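Local coordinates for phage-like element PBSX protein XepA (Bacillus subtilis, PDB 6IA5) that is a pentameric protein of a prophage lytic cassette that probably binds the cytoplasmic membrane, though it does not seem to take part in host cell lysis, at the interface of chains A and B and the interface of chains A and C. Sequence-based numbering; all coordinates share one arbitrary frame. Chains: chain A/B/C, Phage-like element PBSX protein XepA.

Contacts 1, 4 and 2 lie along the A–B boundary, whereas contact 3 joins A to C. Contacts 1 and 4 are near neighbours, their C-alpha centres about 13 Å apart; they share strand 69-76 of chain A, and B:Arg61 of contact 1 directly precedes the 62-66 loop of contact 4. Contact 2 lies about 22 Å from contact 4 and 30 Å from contact 1. Contact 3, some 24 Å from contact 2 and 29 Å from contact 4, uses the 36-40 segment and strand 133-140 of chain C, regions that chain A offers in contact 4. One surface region therefore serves two kinds of contact in the pentamer.

Contact 1: the interface of chains A and B. Residues chain A 75, 104-106; chain B 61, 88, 115-117.
B:Asp88 meets A:Leu106 and A:Tyr75 in a loop-to-strand patch of the A–B subunit interface of the pentamer. Beyond CB, its side chain can be followed outward: CG of B:Asp88 lies 3.8 Å from CA of A:Val105. Carboxylate oxygen OD1 of B:Asp88 takes two backbone N-H groups, one from each face of the carboxylate plane: N of A:Leu106 across the boundary at 3.1 Å, and N of B:Arg117 from its own chain at 2.9 Å. The other oxygen, OD2 of B:Asp88, holds water 1 at 2.7 Å, and this water also reaches the carbonyls of A:Leu106 and B:Ser115. The backbone O of B:Asp88 accepts the phenol OH of A:Tyr75 at 2.8 Å, with the donor above the carbonyl plane. The extended chain of B:Arg117, CG anti to the backbone N (chi1 -179°), carries its CD to a point 3.8 Å above the ring plane of A:Tyr75, toward the rim. The guanidinium beyond stands steeply to the ring, the two planes 72° apart. CD2 of A:Leu106 meets NH1 of B:Arg61 at 3.5 Å. In the fold, A:Tyr75 belongs to strand 69-76 and A:Leu106 leads into strand 107-108, while B:Asp88 follows strand 80-87 and B:Arg117 precedes strand 118-125.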
loop_
_atom_site.group_PDB
_atom_site.type_symbol
_atom_site.label_atom_id
_atom_site.label_comp_id
_atom_site.label_asym_id
_atom_site.label_seq_id
_atom_site.Cartn_x
_atom_site.Cartn_y
_atom_site.Cartn_z
ATOM N N TYR A 75 17.131 29.946 -16.198
ATOM C CA TYR A 75 17.277 31.124 -15.373
ATOM C C TYR A 75 17.478 32.318 -16.301
ATOM O O TYR A 75 18.359 32.273 -17.143
ATOM C CB TYR A 75 18.467 30.957 -14.418
ATOM C CG TYR A 75 18.606 32.119 -13.477
ATOM C CD1 TYR A 75 19.300 33.265 -13.851
ATOM C CD2 TYR A 75 17.976 32.103 -12.232
ATOM C CE1 TYR A 75 19.364 34.364 -13.010
ATOM C CE2 TYR A 75 18.082 33.173 -11.363
ATOM C CZ TYR A 75 18.772 34.306 -11.755
ATOM O OH TYR A 75 18.863 35.372 -10.907
ATOM N N GLY A 104 14.257 36.218 -12.814
ATOM C CA GLY A 104 15.149 36.063 -11.682
ATOM C C GLY A 104 14.820 34.865 -10.775
ATOM O O GLY A 104 15.242 34.855 -9.620
ATOM N N VAL A 105 14.079 33.868 -11.289
ATOM C CA VAL A 105 13.679 32.705 -10.510
ATOM C C VAL A 105 14.114 31.444 -11.257
ATOM O O VAL A 105 13.612 31.179 -12.351
ATOM C CB VAL A 105 12.153 32.726 -10.271
ATOM C CG1 VAL A 105 11.646 31.425 -9.647
ATOM C CG2 VAL A 105 11.750 33.932 -9.390
ATOM N N LEU A 106 15.035 30.663 -10.678
ATOM C CA LEU A 106 15.380 29.389 -11.299
ATOM C C LEU A 106 14.116 28.548 -11.434
ATOM O O LEU A 106 13.372 28.385 -10.478
ATOM C CB LEU A 106 16.458 28.629 -10.522
ATOM C CG LEU A 106 16.804 27.259 -11.118
ATOM C CD1 LEU A 106 17.537 27.421 -12.441
ATOM C CD2 LEU A 106 17.605 26.414 -10.149
ATOM N N ARG B 61 23.878 25.875 -8.180
ATOM C CA ARG B 61 23.461 24.489 -8.447
ATOM C C ARG B 61 23.719 24.118 -9.905
ATOM O O ARG B 61 23.820 22.947 -10.228
ATOM C CB ARG B 61 21.964 24.313 -8.234
ATOM C CG ARG B 61 21.540 24.416 -6.774
ATOM C CD ARG B 61 20.041 24.568 -6.675
ATOM N NE ARG B 61 19.488 23.360 -7.209
ATOM C CZ ARG B 61 18.238 23.210 -7.654
ATOM N NH1 ARG B 61 17.351 24.183 -7.518
ATOM N NH2 ARG B 61 17.907 22.077 -8.246
ATOM N N ASP B 88 17.974 33.124 -5.196
ATOM C CA ASP B 88 17.934 33.175 -6.648
ATOM C C ASP B 88 18.930 34.192 -7.203
ATOM O O ASP B 88 19.260 34.120 -8.381
ATOM C CB ASP B 88 16.513 33.346 -7.177
ATOM C CG ASP B 88 15.915 31.989 -7.515
ATOM O OD1 ASP B 88 16.658 31.140 -8.074
ATOM O OD2 ASP B 88 14.731 31.772 -7.193
ATOM N N SER B 115 15.394 24.496 -4.519
ATOM C CA SER B 115 14.602 25.044 -5.601
ATOM C C SER B 115 15.199 26.304 -6.227
ATOM O O SER B 115 15.086 26.471 -7.430
ATOM C CB SER B 115 13.165 25.241 -5.214
ATOM O OG SER B 115 13.073 25.637 -3.876
ATOM N N LYS B 116 15.861 27.158 -5.448
ATOM C CA LYS B 116 16.453 28.361 -6.004
ATOM C C LYS B 116 17.819 28.010 -6.579
ATOM O O LYS B 116 18.304 26.893 -6.416
ATOM C CB LYS B 116 16.566 29.429 -4.907
ATOM C CG LYS B 116 15.251 29.709 -4.195
ATOM C CD LYS B 116 15.301 30.960 -3.357
ATOM C CE LYS B 116 13.953 31.292 -2.765
ATOM N NZ LYS B 116 14.080 32.463 -1.853
ATOM N N ARG B 117 18.455 28.988 -7.227
ATOM C CA ARG B 117 19.674 28.733 -7.972
ATOM C C ARG B 117 20.878 28.449 -7.055
ATOM O O ARG B 117 21.715 27.619 -7.405
ATOM C CB ARG B 117 19.948 29.896 -8.926
ATOM C CG ARG B 117 21.210 29.671 -9.746
ATOM C CD ARG B 117 21.304 30.627 -10.910
ATOM N NE ARG B 117 22.618 30.413 -11.472
ATOM C CZ ARG B 117 23.087 31.061 -12.533
ATOM N NH1 ARG B 117 22.364 31.989 -13.137
ATOM N NH2 ARG B 117 24.280 30.756 -12.998
HETATM O O HOH W 1 13.749 29.343 -7.743
#

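Contact 2: the interface of chains A and B. Residues chain A 143-146; chain B 144-147.
A:Met144 and B:Val146 pair as parallel strands, with A:Asp145 beside B:Arg147, so the same segment meets its copy shifted by two residues. Backbone hydrogen bonds carry the pairing. N of A:Met144 gives to O of B:Asp145 at 3.0 Å, and O of A:Met144 receives N of B:Arg147 at 2.8 Å. One step on, N of A:Val146 gives to O of B:Arg147 at 2.9 Å. That same carbonyl also takes water 2, which bridges to the carboxylate OD1 of A:Asp145.

A salt bridge flanks the strands. NH2 of B:Arg147 donates to OE1 of A:Glu143 at 2.8 Å, on the syn lone pair; NE adds a weak bond to the same oxygen. The arginine bends at chi2 (80°) and again at chi3 (60°), which folds its guanidinium back toward the glutamate. The carboxylate stands almost perpendicular to the guanidinium, their planes 84° apart. OD1 of A:Asp145 lies alongside the arginine stem, 3.5 Å from CB of B:Arg147.

Apolar contacts add to this. CG1 of A:Val146 meets CG1 of B:Val146 at 3.8 Å, the two side chains crossing nearly at right angles. The terminal methyl CE of B:Met144 packs near CB of A:Met144, 4.0 Å away. In the fold, strand 144-148, the next element after strand 133-140, pairs in parallel with its copy, so a short beta pairing continues across the subunit boundary.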
loop_
_atom_site.group_PDB
_atom_site.type_symbol
_atom_site.label_atom_id
_atom_site.label_comp_id
_atom_site.label_asym_id
_atom_site.label_seq_id
_atom_site.Cartn_x
_atom_site.Cartn_y
_atom_site.Cartn_z
ATOM N N GLU A 143 16.744 1.367 -16.727
ATOM C CA GLU A 143 15.891 1.036 -15.605
ATOM C C GLU A 143 16.528 -0.147 -14.881
ATOM O O GLU A 143 16.802 -1.183 -15.510
ATOM C CB GLU A 143 14.491 0.686 -16.107
ATOM C CG GLU A 143 13.514 0.385 -14.992
ATOM C CD GLU A 143 12.045 0.302 -15.382
ATOM O OE1 GLU A 143 11.649 -0.648 -16.010
ATOM O OE2 GLU A 143 11.313 1.202 -15.024
ATOM N N MET A 144 16.702 -0.001 -13.561
ATOM C CA MET A 144 17.336 -1.025 -12.737
ATOM C C MET A 144 16.258 -1.779 -11.954
ATOM O O MET A 144 15.362 -1.149 -11.371
ATOM C CB MET A 144 18.307 -0.355 -11.750
ATOM C CG MET A 144 19.109 -1.308 -10.846
ATOM S SD MET A 144 20.180 -2.400 -11.836
ATOM C CE MET A 144 20.548 -3.761 -10.718
ATOM N N ASP A 145 16.351 -3.124 -11.937
ATOM C CA ASP A 145 15.517 -3.959 -11.085
ATOM C C ASP A 145 16.017 -3.853 -9.648
ATOM O O ASP A 145 17.225 -3.963 -9.391
ATOM C CB ASP A 145 15.497 -5.417 -11.578
ATOM C CG ASP A 145 14.862 -5.489 -12.953
ATOM O OD1 ASP A 145 13.619 -5.274 -13.038
ATOM O OD2 ASP A 145 15.626 -5.619 -13.952
ATOM N N VAL A 146 15.082 -3.602 -8.721
ATOM C CA VAL A 146 15.424 -3.480 -7.320
ATOM C C VAL A 146 14.503 -4.376 -6.495
ATOM O O VAL A 146 13.381 -4.679 -6.894
ATOM C CB VAL A 146 15.401 -2.013 -6.829
ATOM C CG1 VAL A 146 16.377 -1.153 -7.643
ATOM C CG2 VAL A 146 13.997 -1.414 -6.860
ATOM N N MET B 144 17.175 7.841 -10.686
ATOM C CA MET B 144 17.244 6.588 -11.432
ATOM C C MET B 144 15.863 5.926 -11.480
ATOM O O MET B 144 15.184 5.838 -10.461
ATOM C CB MET B 144 18.239 5.646 -10.732
ATOM C CG MET B 144 18.497 4.291 -11.458
ATOM S SD MET B 144 19.173 4.525 -13.157
ATOM C CE MET B 144 18.831 2.944 -13.940
ATOM N N ASP B 145 15.456 5.458 -12.661
ATOM C CA ASP B 145 14.259 4.654 -12.853
ATOM C C ASP B 145 14.533 3.243 -12.331
ATOM O O ASP B 145 15.560 2.645 -12.659
ATOM C CB ASP B 145 13.829 4.647 -14.331
ATOM C CG ASP B 145 13.462 6.062 -14.757
ATOM O OD1 ASP B 145 12.401 6.546 -14.310
ATOM O OD2 ASP B 145 14.274 6.705 -15.469
ATOM N N VAL B 146 13.620 2.732 -11.495
ATOM C CA VAL B 146 13.752 1.390 -10.953
ATOM C C VAL B 146 12.441 0.623 -11.163
ATOM O O VAL B 146 11.348 1.213 -11.258
ATOM C CB VAL B 146 14.166 1.415 -9.470
ATOM C CG1 VAL B 146 15.503 2.114 -9.275
ATOM C CG2 VAL B 146 13.094 1.998 -8.553
ATOM N N ARG B 147 12.582 -0.709 -11.232
ATOM C CA ARG B 147 11.463 -1.619 -11.305
ATOM C C ARG B 147 11.508 -2.484 -10.045
ATOM O O ARG B 147 12.476 -3.230 -9.817
ATOM C CB ARG B 147 11.552 -2.511 -12.547
ATOM C CG ARG B 147 10.397 -3.516 -12.676
ATOM C CD ARG B 147 9.174 -2.826 -13.233
ATOM N NE ARG B 147 9.459 -2.263 -14.562
ATOM C CZ ARG B 147 9.077 -2.780 -15.727
ATOM N NH1 ARG B 147 8.329 -3.869 -15.769
ATOM N NH2 ARG B 147 9.456 -2.213 -16.854
HETATM O O HOH W 2 12.322 -5.911 -10.768
#

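Contact 3: the interface of chains A and C. Residues chain A 22-23, 28; chain C 36, 39-40, 65, 67, 137-139.
A:Tyr22 lays its ring against C:Leu36 and C:Val139, while A:Arg23 runs beside it toward C:Val39 and C:Gln137. At this pentamer interface the end of strand 20-22 of chain A, with A:Arg23 just after it, docks on the 36-40 segment and strand 133-140 of chain C. One face of the tyrosine ring carries CD1 of C:Leu36, 3.9 Å above the plane of A:Tyr22 and toward the rim; the opposite face carries CB of A:Asp28 from its own chain. CG2 of C:Val139 comes in at the edge, in the ring plane, reaching CE2 of A:Tyr22 at 3.6 Å. Nearer the backbone, CB of the tyrosine rests on CB of C:Val65, and at the far end OH of A:Tyr22 lies 3.7 Å from CB and CG1 of C:Val39.

The guanidinium of A:Arg23 lies between CE2 of A:Tyr22 and the carbonyl carbon of C:Ala40, each toward the rim of its face. Its rotation is set by A:Asp28, whose OD2 takes NE of A:Arg23 on the anti lone pair at 2.7 Å, almost in the guanidinium plane. OD2 also holds water 5, which passes on to O of C:Ala40. NH1 makes a weak bond to O of C:Gln137 and binds water 3, which reaches that residue's side-chain OE1.

NH2 of A:Arg23 binds water 4, a bridging water that also touches O of C:Leu36 and both N and O of C:Val139. Water 4 lies 2.6 Å from O of C:Val39.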
loop_
_atom_site.group_PDB
_atom_site.type_symbol
_atom_site.label_atom_id
_atom_site.label_comp_id
_atom_site.label_asym_id
_atom_site.label_seq_id
_atom_site.Cartn_x
_atom_site.Cartn_y
_atom_site.Cartn_z
ATOM N N TYR A 22 38.044 5.591 2.903
ATOM C CA TYR A 22 37.064 5.500 3.981
ATOM C C TYR A 22 37.483 4.406 4.959
ATOM O O TYR A 22 38.472 3.720 4.726
ATOM C CB TYR A 22 35.643 5.306 3.429
ATOM C CG TYR A 22 35.324 3.940 2.862
ATOM C CD1 TYR A 22 35.870 3.501 1.656
ATOM C CD2 TYR A 22 34.451 3.080 3.520
ATOM C CE1 TYR A 22 35.558 2.247 1.127
ATOM C CE2 TYR A 22 34.159 1.819 3.017
ATOM C CZ TYR A 22 34.679 1.405 1.804
ATOM O OH TYR A 22 34.336 0.151 1.333
ATOM N N ARG A 23 36.690 4.262 6.027
ATOM C CA ARG A 23 36.988 3.489 7.223
ATOM C C ARG A 23 37.882 4.328 8.141
ATOM O O ARG A 23 38.478 5.323 7.713
ATOM C CB ARG A 23 37.487 2.074 6.915
ATOM C CG ARG A 23 36.584 1.278 5.982
ATOM C CD ARG A 23 36.934 -0.199 5.932
ATOM N NE ARG A 23 36.225 -0.859 4.841
ATOM C CZ ARG A 23 34.972 -1.316 4.919
ATOM N NH1 ARG A 23 34.327 -1.356 6.081
ATOM N NH2 ARG A 23 34.369 -1.730 3.829
ATOM N N ASP A 28 40.602 2.009 2.975
ATOM C CA ASP A 28 39.747 1.405 1.971
ATOM C C ASP A 28 39.414 2.492 0.961
ATOM O O ASP A 28 39.591 3.671 1.262
ATOM C CB ASP A 28 38.528 0.704 2.605
ATOM C CG ASP A 28 37.948 -0.424 1.760
ATOM O OD1 ASP A 28 38.341 -0.555 0.587
ATOM O OD2 ASP A 28 37.104 -1.169 2.276
ATOM N N LEU C 36 29.270 0.514 -1.778
ATOM C CA LEU C 36 30.243 0.220 -0.722
ATOM C C LEU C 36 29.602 -0.535 0.440
ATOM O O LEU C 36 30.329 -1.156 1.216
ATOM C CB LEU C 36 30.948 1.496 -0.237
ATOM C CG LEU C 36 30.192 2.403 0.752
ATOM C CD1 LEU C 36 31.125 3.495 1.287
ATOM C CD2 LEU C 36 28.935 3.052 0.140
ATOM N N VAL C 39 30.735 -4.093 0.664
ATOM C CA VAL C 39 32.128 -4.351 0.994
ATOM C C VAL C 39 32.215 -4.571 2.506
ATOM O O VAL C 39 31.460 -3.974 3.259
ATOM C CB VAL C 39 33.046 -3.210 0.504
ATOM C CG1 VAL C 39 34.512 -3.468 0.843
ATOM C CG2 VAL C 39 32.911 -2.988 -0.989
ATOM N N ALA C 40 33.137 -5.426 2.957
ATOM C CA ALA C 40 33.359 -5.592 4.385
ATOM C C ALA C 40 34.854 -5.504 4.701
ATOM O O ALA C 40 35.700 -5.757 3.842
ATOM C CB ALA C 40 32.756 -6.905 4.841
ATOM N N VAL C 65 33.979 10.367 2.914
ATOM C CA VAL C 65 32.808 9.515 2.800
ATOM C C VAL C 65 32.042 9.603 4.119
ATOM O O VAL C 65 32.566 9.231 5.162
ATOM C CB VAL C 65 33.208 8.065 2.473
ATOM C CG1 VAL C 65 31.968 7.168 2.392
ATOM C CG2 VAL C 65 33.991 8.037 1.155
ATOM N N ILE C 67 29.857 8.324 6.641
ATOM C CA ILE C 67 29.266 7.029 6.975
ATOM C C ILE C 67 27.895 7.253 7.635
ATOM O O ILE C 67 27.810 7.989 8.616
ATOM C CB ILE C 67 30.202 6.209 7.900
ATOM C CG1 ILE C 67 31.579 5.965 7.276
ATOM C CG2 ILE C 67 29.549 4.891 8.320
ATOM C CD1 ILE C 67 31.549 5.413 5.875
ATOM N N GLN C 137 32.791 -6.066 9.250
ATOM C CA GLN C 137 32.080 -4.806 9.374
ATOM C C GLN C 137 31.877 -4.186 7.991
ATOM O O GLN C 137 32.847 -4.003 7.248
ATOM C CB GLN C 137 32.874 -3.853 10.264
ATOM C CG GLN C 137 32.173 -2.510 10.493
ATOM C CD GLN C 137 32.959 -1.684 11.486
ATOM O OE1 GLN C 137 33.955 -1.058 11.151
ATOM N NE2 GLN C 137 32.523 -1.672 12.735
ATOM N N SER C 138 30.612 -3.873 7.662
ATOM C CA SER C 138 30.257 -3.123 6.462
ATOM C C SER C 138 29.708 -1.766 6.863
ATOM O O SER C 138 29.044 -1.665 7.895
ATOM C CB SER C 138 29.259 -3.857 5.592
ATOM O OG SER C 138 29.814 -5.067 5.075
ATOM N N VAL C 139 30.004 -0.746 6.041
ATOM C CA VAL C 139 29.454 0.596 6.246
ATOM C C VAL C 139 28.803 1.045 4.940
ATOM O O VAL C 139 29.128 0.522 3.873
ATOM C CB VAL C 139 30.540 1.601 6.679
ATOM C CG1 VAL C 139 31.070 1.280 8.072
ATOM C CG2 VAL C 139 31.686 1.670 5.656
HETATM O O HOH W 3 35.142 -0.762 8.721
HETATM O O HOH W 4 31.558 -1.374 3.708
HETATM O O HOH W 5 37.594 -3.913 2.438
#

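Contact 4: the interface of chains A and B. Residues chain A 38, 40, 73, 136, 138; chain B 62-66.
B:Leu66 lies over the indole of A:Trp73, and B:Leu62 does the same to the phenol ring of A:Tyr136. These CH-pi contacts give the patch its apolar character. CG of B:Leu66 stands over the six-membered ring of A:Trp73, 3.6 Å from its centroid, and CD1 over the five-membered ring at 3.8 Å, so the branched end spans both halves of the indole. The leucine has CG anti to the backbone N (chi1 -154°), which carries its branches across to the tryptophan. The other methyl of B:Leu66, CD2, meets CB of A:Ala40 at 3.9 Å. On A:Tyr136, CB of B:Leu62 sits over the ring face 4.0 Å from the centroid, toward CE1; on the same face, N of B:Gly63 lies by the other rim, 3.5 Å from CE2 of A:Tyr136.

Two backbone hydrogen bonds tie the loop down beside the rings. N of B:Leu66 donates to O of A:Gly38 at 2.8 Å. N of A:Ala40 donates to O of B:Ala64, also at 2.8 Å.

Together the aromatic faces and the paired backbone bonds fix loop 62-66 of one subunit against strands 69-76 and 133-140 and the 3-10 helix 36-38 of its neighbour, a contact that helps to hold adjacent subunits together in the XepA pentamer.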
loop_
_atom_site.group_PDB
_atom_site.type_symbol
_atom_site.label_atom_id
_atom_site.label_comp_id
_atom_site.label_asym_id
_atom_site.label_seq_id
_atom_site.Cartn_x
_atom_site.Cartn_y
_atom_site.Cartn_z
ATOM N N GLY A 38 22.053 12.940 -13.365
ATOM C CA GLY A 38 22.528 14.011 -12.502
ATOM C C GLY A 38 23.485 14.980 -13.215
ATOM O O GLY A 38 23.833 16.024 -12.660
ATOM N N ALA A 40 24.430 17.643 -16.360
ATOM C CA ALA A 40 23.713 18.571 -17.219
ATOM C C ALA A 40 24.666 19.141 -18.273
ATOM O O ALA A 40 25.882 19.212 -18.071
ATOM C CB ALA A 40 23.076 19.680 -16.394
ATOM N N TRP A 73 16.379 23.228 -16.812
ATOM C CA TRP A 73 16.384 24.336 -15.872
ATOM C C TRP A 73 16.686 25.608 -16.657
ATOM O O TRP A 73 17.620 25.631 -17.480
ATOM C CB TRP A 73 17.472 24.158 -14.808
ATOM C CG TRP A 73 17.258 23.002 -13.888
ATOM C CD1 TRP A 73 16.751 23.036 -12.613
ATOM C CD2 TRP A 73 17.546 21.625 -14.179
ATOM N NE1 TRP A 73 16.724 21.761 -12.082
ATOM C CE2 TRP A 73 17.207 20.881 -13.015
ATOM C CE3 TRP A 73 18.069 20.954 -15.285
ATOM C CZ2 TRP A 73 17.394 19.505 -12.937
ATOM C CZ3 TRP A 73 18.241 19.589 -15.213
ATOM C CH2 TRP A 73 17.899 18.878 -14.056
ATOM N N TYR A 136 19.896 24.803 -19.002
ATOM C CA TYR A 136 20.585 23.539 -18.754
ATOM C C TYR A 136 19.663 22.362 -19.067
ATOM O O TYR A 136 18.450 22.425 -18.826
ATOM C CB TYR A 136 21.027 23.442 -17.292
ATOM C CG TYR A 136 22.312 24.183 -16.992
ATOM C CD1 TYR A 136 22.319 25.564 -16.796
ATOM C CD2 TYR A 136 23.529 23.509 -16.942
ATOM C CE1 TYR A 136 23.495 26.247 -16.520
ATOM C CE2 TYR A 136 24.720 24.173 -16.674
ATOM C CZ TYR A 136 24.700 25.549 -16.484
ATOM O OH TYR A 136 25.862 26.211 -16.225
ATOM N N SER A 138 19.378 17.993 -18.691
ATOM C CA SER A 138 19.805 16.670 -18.225
ATOM C C SER A 138 18.990 15.614 -18.960
ATOM O O SER A 138 17.836 15.855 -19.281
ATOM C CB SER A 138 19.619 16.506 -16.723
ATOM O OG SER A 138 20.477 17.395 -16.015
ATOM N N LEU B 62 23.776 25.125 -10.788
ATOM C CA LEU B 62 23.851 24.905 -12.223
ATOM C C LEU B 62 25.311 24.654 -12.612
ATOM O O LEU B 62 26.208 25.428 -12.268
ATOM C CB LEU B 62 23.293 26.122 -12.960
ATOM C CG LEU B 62 21.856 26.518 -12.591
ATOM C CD1 LEU B 62 21.371 27.655 -13.481
ATOM C CD2 LEU B 62 20.898 25.331 -12.632
ATOM N N GLY B 63 25.537 23.551 -13.323
ATOM C CA GLY B 63 26.877 23.155 -13.698
ATOM C C GLY B 63 26.812 21.801 -14.386
ATOM O O GLY B 63 25.721 21.299 -14.655
ATOM N N ALA B 64 27.984 21.191 -14.545
ATOM C CA ALA B 64 28.113 19.877 -15.150
ATOM C C ALA B 64 27.347 18.844 -14.319
ATOM O O ALA B 64 26.778 17.909 -14.861
ATOM C CB ALA B 64 29.573 19.532 -15.295
ATOM N N VAL B 65 27.346 19.025 -12.998
ATOM C CA VAL B 65 26.548 18.192 -12.111
ATOM C C VAL B 65 25.423 19.064 -11.574
ATOM O O VAL B 65 25.675 20.078 -10.930
ATOM C CB VAL B 65 27.402 17.620 -10.969
ATOM C CG1 VAL B 65 26.547 16.766 -10.027
ATOM C CG2 VAL B 65 28.558 16.791 -11.542
ATOM N N LEU B 66 24.172 18.690 -11.859
ATOM C CA LEU B 66 23.068 19.558 -11.465
ATOM C C LEU B 66 22.611 19.212 -10.038
ATOM O O LEU B 66 21.948 18.204 -9.805
ATOM C CB LEU B 66 21.961 19.371 -12.513
ATOM C CG LEU B 66 20.997 20.540 -12.693
ATOM C CD1 LEU B 66 20.300 20.951 -11.398
ATOM C CD2 LEU B 66 21.636 21.734 -13.390
#